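Local coordinates for protein putative TetR-family transcriptional regulator (Bordetella parapertussis 12822, PDB 3CCY) that probably binds operator DNA through an N-terminal helix-turn-helix domain and acts as a transcriptional repressor, as other TetR-family regulators do, at residues 25-30 against 38-43; 64-69 against 109-114. One frame throughout, in Å; residues are numbered along the deposited sequence. Where two conformers were deposited one is given.

Interaction 1. Residues 25-30 against 38-43; sequences AMFARQ and GDIARA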
# COMPACT_ATOMS: atom_id res chain seq x y z
N ALA A 25 -1.14 14.56 -11.60
CA ALA A 25 -2.51 14.54 -11.07
C ALA A 25 -3.40 13.48 -11.73
O ALA A 25 -4.11 12.74 -11.04
CB ALA A 25 -3.14 15.93 -11.15
N MSE A 26 -3.35 13.36 -13.05
CA MSE A 26 -4.17 12.36 -13.73
C MSE A 26 -3.73 10.91 -13.49
O MSE A 26 -4.57 10.05 -13.23
CB MSE A 26 -4.27 12.66 -15.21
CG MSE A 26 -5.33 13.71 -15.49
SE MSE A 26 -5.51 14.15 -17.35
CE MSE A 26 -3.87 15.19 -17.54
N PHE A 27 -2.42 10.66 -13.56
CA PHE A 27 -1.86 9.33 -13.30
C PHE A 27 -2.23 8.84 -11.90
O PHE A 27 -2.32 7.62 -11.66
CB PHE A 27 -0.33 9.33 -13.41
CG PHE A 27 0.21 9.58 -14.81
CD1 PHE A 27 -0.60 9.49 -15.94
CD2 PHE A 27 1.56 9.86 -14.98
CE1 PHE A 27 -0.08 9.71 -17.21
CE2 PHE A 27 2.10 10.08 -16.25
CZ PHE A 27 1.27 10.00 -17.37
N ALA A 28 -2.41 9.78 -10.97
CA ALA A 28 -2.73 9.48 -9.56
C ALA A 28 -4.23 9.30 -9.27
O ALA A 28 -4.57 8.60 -8.32
CB ALA A 28 -2.10 10.52 -8.61
N ARG A 29 -5.12 9.93 -10.06
CA ARG A 29 -6.56 9.63 -9.96
C ARG A 29 -6.90 8.35 -10.75
O ARG A 29 -7.06 7.29 -10.14
CB ARG A 29 -7.47 10.78 -10.45
CG ARG A 29 -7.06 12.20 -10.09
CD ARG A 29 -7.09 12.46 -8.58
NE ARG A 29 -6.50 13.77 -8.28
CZ ARG A 29 -5.20 14.00 -8.12
NH1 ARG A 29 -4.32 13.00 -8.22
NH2 ARG A 29 -4.76 15.22 -7.85
N GLN A 30 -6.98 8.46 -12.08
CA GLN A 30 -7.38 7.33 -12.94
C GLN A 30 -6.27 6.34 -13.29
O GLN A 30 -6.57 5.20 -13.68
CB GLN A 30 -8.07 7.80 -14.24
CG GLN A 30 -7.28 8.79 -15.08
CD GLN A 30 -7.79 10.21 -14.93
OE1 GLN A 30 -7.99 10.71 -13.81
NE2 GLN A 30 -8.02 10.88 -16.06
N GLY A 38 -3.38 12.71 -25.23
CA GLY A 38 -4.43 13.66 -25.58
C GLY A 38 -5.05 14.30 -24.35
O GLY A 38 -5.25 15.52 -24.32
N ASP A 39 -5.35 13.48 -23.35
CA ASP A 39 -5.84 13.93 -22.04
C ASP A 39 -4.93 15.00 -21.42
O ASP A 39 -5.41 16.02 -20.92
CB ASP A 39 -5.96 12.75 -21.07
CG ASP A 39 -7.08 11.79 -21.44
OD1 ASP A 39 -8.07 12.22 -22.07
OD2 ASP A 39 -6.98 10.59 -21.07
N ILE A 40 -3.61 14.75 -21.45
CA ILE A 40 -2.61 15.70 -20.97
C ILE A 40 -2.59 16.99 -21.81
O ILE A 40 -2.56 18.10 -21.16
CB ILE A 40 -1.21 15.04 -20.91
CG1 ILE A 40 -1.22 13.80 -19.96
CG2 ILE A 40 -0.10 16.08 -20.45
CD1 ILE A 40 -0.11 12.76 -20.37
N ALA A 41 -2.60 16.82 -23.15
CA ALA A 41 -2.54 17.97 -24.04
C ALA A 41 -3.59 19.00 -23.66
O ALA A 41 -3.27 20.21 -23.51
CB ALA A 41 -2.67 17.50 -25.51
N ARG A 42 -4.84 18.51 -23.44
CA ARG A 42 -5.98 19.37 -23.14
C ARG A 42 -6.14 19.72 -21.65
O ARG A 42 -6.94 20.58 -21.31
CB ARG A 42 -7.26 18.76 -23.70
CG ARG A 42 -7.34 18.76 -25.25
CD ARG A 42 -8.39 17.76 -25.75
NE ARG A 42 -8.25 16.45 -25.10
CZ ARG A 42 -8.94 16.04 -24.04
NH1 ARG A 42 -9.85 16.83 -23.48
NH2 ARG A 42 -8.72 14.83 -23.53
N ALA A 43 -5.38 19.06 -20.77
CA ALA A 43 -5.36 19.46 -19.36
C ALA A 43 -4.49 20.71 -19.17
O ALA A 43 -4.75 21.52 -18.28
CB ALA A 43 -4.87 18.33 -18.47
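Met26, a selenomethionine, spans most of the gap between helix 25-29 and helix 38-43, whose axes come no closer than 11.5 Å. Its methyl CE does most of the touching: it lies 3.7 Å from Ile40 CA and 3.8 Å from Ile40 CG1. Ala43 CB is nearer still, 3.4 Å from Met26 CE, which is tight for two carbons. The selenium lies beside Asp39, with SE 4.0 Å from Asp39 CB. SE stands anti to CA (chi2 180°), which extends the chain, and the bend at chi3 (-73°) turns CE toward Ile40 and Ala43. Phe27 adds a looser apolar contact: Ile40 CD1 stands oblique to its ring, 4.3 Å from Phe27 CZ.

No hydrogen bond joins the segments. Outside this apolar shell the polar end of Asp39 is held locally: OD1 forms a salt bridge with Arg42 NH2 at 3.1 Å in the same helix, and OD2 accepts a hydrogen bond from Ser36 N just ahead of it. Ala43 O receives Arg22 NE, a second tie to helix 15-29. The short segments 25-29 and 38-43 run at 131° to each other. The contact thus seats the first helix of the predicted helix-turn-helix on helix 15-29, while Ala28 also touches Val110 of helix 87-115.

Interaction 2. Residues 64-69 against 109-114; sequences DMLTTH and HVVMLT
His69 NE2 has no hydrogen-bonding partner anywhere in the model and is buried against His109, where the nearest atoms of the other segment are carbons: CA at 3.8 Å and CD2 at 4.0 Å from His69 NE2. In His69, chi1 of -177° sets CG anti to the backbone N, and the ring beyond it meets His109. The backbone N of His109 lies over one face of the His69 ring, offset toward its rim, whereas His109 CD2 is at the edge of that ring and in its plane. The two imidazoles touch at their rims with planes nearly perpendicular (89°); their centroids are 5.9 Å apart. Were both protonated, they would probably repel each other, but the model does not reveal their protonation.

The rest of the interface is apolar. Leu66 CD2 packs 3.6 Å from Val111 CG1, and the two side chains cross at about a right angle. The same methyl, Leu66 CD2, comes within 3.7 Å of the backbone N of Met112. From the neighbouring position on its helix, Met65 brings its selenium to Val111 CG1, with SE 3.8 Å away. Leu127 of helix 122-145 adjoins Leu66, while Met65 also reaches Ile20 and Ala24 of helix 15-29. All six touching residues are buried, and the axes of segments 64-69 and 109-114 pass 9.7 Å apart at 102°. The topology is characteristic of TetR-family proteins, in which the helix after the helix-turn-helix links it to the C-terminal domain.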
# COMPACT_ATOMS: atom_id res chain seq x y z
N ASP A 64 10.52 10.83 -16.16
CA ASP A 64 11.03 12.10 -15.62
C ASP A 64 10.45 12.45 -14.24
O ASP A 64 11.21 12.74 -13.30
CB ASP A 64 10.84 13.23 -16.64
CG ASP A 64 11.32 14.58 -16.13
OD1 ASP A 64 12.37 15.06 -16.61
OD2 ASP A 64 10.65 15.18 -15.25
N MSE A 65 9.13 12.41 -14.07
CA MSE A 65 8.56 12.76 -12.75
C MSE A 65 8.94 11.79 -11.64
O MSE A 65 9.04 12.18 -10.47
CB MSE A 65 7.03 12.92 -12.81
CG MSE A 65 6.28 11.63 -12.66
SE MSE A 65 4.35 11.79 -12.69
CE MSE A 65 4.09 12.78 -14.31
N LEU A 66 9.11 10.52 -11.99
CA LEU A 66 9.54 9.53 -11.03
C LEU A 66 11.00 9.74 -10.66
O LEU A 66 11.38 9.62 -9.51
CB LEU A 66 9.30 8.13 -11.59
CG LEU A 66 7.82 7.73 -11.72
CD1 LEU A 66 7.68 6.23 -11.89
CD2 LEU A 66 7.02 8.21 -10.51
N THR A 67 11.81 10.07 -11.65
CA THR A 67 13.24 10.24 -11.44
C THR A 67 13.53 11.45 -10.55
O THR A 67 14.29 11.37 -9.58
CB THR A 67 13.99 10.35 -12.78
OG1 THR A 67 13.84 9.13 -13.51
CG2 THR A 67 15.47 10.60 -12.57
N THR A 68 12.90 12.58 -10.87
CA THR A 68 13.17 13.78 -10.10
C THR A 68 12.62 13.61 -8.69
O THR A 68 13.22 14.08 -7.73
CB THR A 68 12.65 15.07 -10.78
OG1 THR A 68 11.23 15.17 -10.62
CG2 THR A 68 13.03 15.10 -12.27
N HIS A 69 11.51 12.89 -8.55
CA HIS A 69 10.93 12.69 -7.25
C HIS A 69 11.76 11.80 -6.30
O HIS A 69 11.92 12.13 -5.11
CB HIS A 69 9.53 12.10 -7.38
CG HIS A 69 8.84 11.94 -6.07
ND1 HIS A 69 8.26 13.00 -5.41
CD2 HIS A 69 8.64 10.85 -5.29
CE1 HIS A 69 7.73 12.56 -4.28
NE2 HIS A 69 7.96 11.27 -4.18
N HIS A 109 4.11 11.50 -5.29
CA HIS A 109 4.30 10.43 -4.28
C HIS A 109 3.45 9.19 -4.63
O HIS A 109 3.97 8.08 -4.79
CB HIS A 109 3.90 10.98 -2.91
CG HIS A 109 4.48 10.25 -1.74
ND1 HIS A 109 3.81 9.21 -1.11
CD2 HIS A 109 5.63 10.45 -1.04
CE1 HIS A 109 4.54 8.79 -0.09
NE2 HIS A 109 5.64 9.53 -0.02
N VAL A 110 2.14 9.38 -4.76
CA VAL A 110 1.25 8.30 -5.18
C VAL A 110 1.78 7.62 -6.46
O VAL A 110 1.86 6.39 -6.52
CB VAL A 110 -0.22 8.79 -5.38
CG1 VAL A 110 -1.11 7.67 -5.95
CG2 VAL A 110 -0.80 9.32 -4.08
N VAL A 111 2.17 8.43 -7.46
CA VAL A 111 2.68 7.89 -8.74
C VAL A 111 3.95 7.01 -8.53
O VAL A 111 4.09 5.97 -9.19
CB VAL A 111 2.85 9.01 -9.83
CG1 VAL A 111 3.52 8.47 -11.08
CG2 VAL A 111 1.49 9.58 -10.25
N MSE A 112 4.86 7.43 -7.64
CA MSE A 112 6.01 6.61 -7.28
C MSE A 112 5.52 5.26 -6.73
O MSE A 112 5.83 4.20 -7.31
CB MSE A 112 6.93 7.32 -6.27
CG MSE A 112 8.31 6.66 -6.06
SE MSE A 112 9.46 6.55 -7.66
CE MSE A 112 8.92 4.79 -8.32
N LEU A 113 4.72 5.31 -5.67
CA LEU A 113 4.17 4.13 -4.98
C LEU A 113 3.26 3.25 -5.83
O LEU A 113 2.88 2.18 -5.39
CB LEU A 113 3.42 4.55 -3.70
CG LEU A 113 4.26 5.34 -2.67
CD1 LEU A 113 3.47 5.76 -1.45
CD2 LEU A 113 5.54 4.56 -2.25
N THR A 114 2.93 3.68 -7.04
CA THR A 114 1.81 3.06 -7.79
C THR A 114 2.07 2.74 -9.26
O THR A 114 1.44 1.83 -9.81
CB THR A 114 0.52 3.94 -7.64
OG1 THR A 114 -0.20 3.56 -6.46
CG2 THR A 114 -0.41 3.85 -8.87

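Overall arrangement
From the N terminus, helix 15-29 leads into a short connection, and interaction 1 closes that loop when helix 37-43 packs back on residues 25-30. The chain then passes through the rest of the predicted helix-turn-helix into helix 58-81. Interaction 2 closes a longer, mostly helical loop between residues 64-69 and 109-114. The two loops follow in series, neither nesting nor crossing. In space they touch, with centres about 15 Å apart: Phe27 CB lies 3.7 Å from Val111 CG2, and Phe27 CE2 lies 3.9 Å from Met65 CE. Helix 15-29 therefore joins the putative DNA-binding end to the packing of helices 58-81 and 87-115.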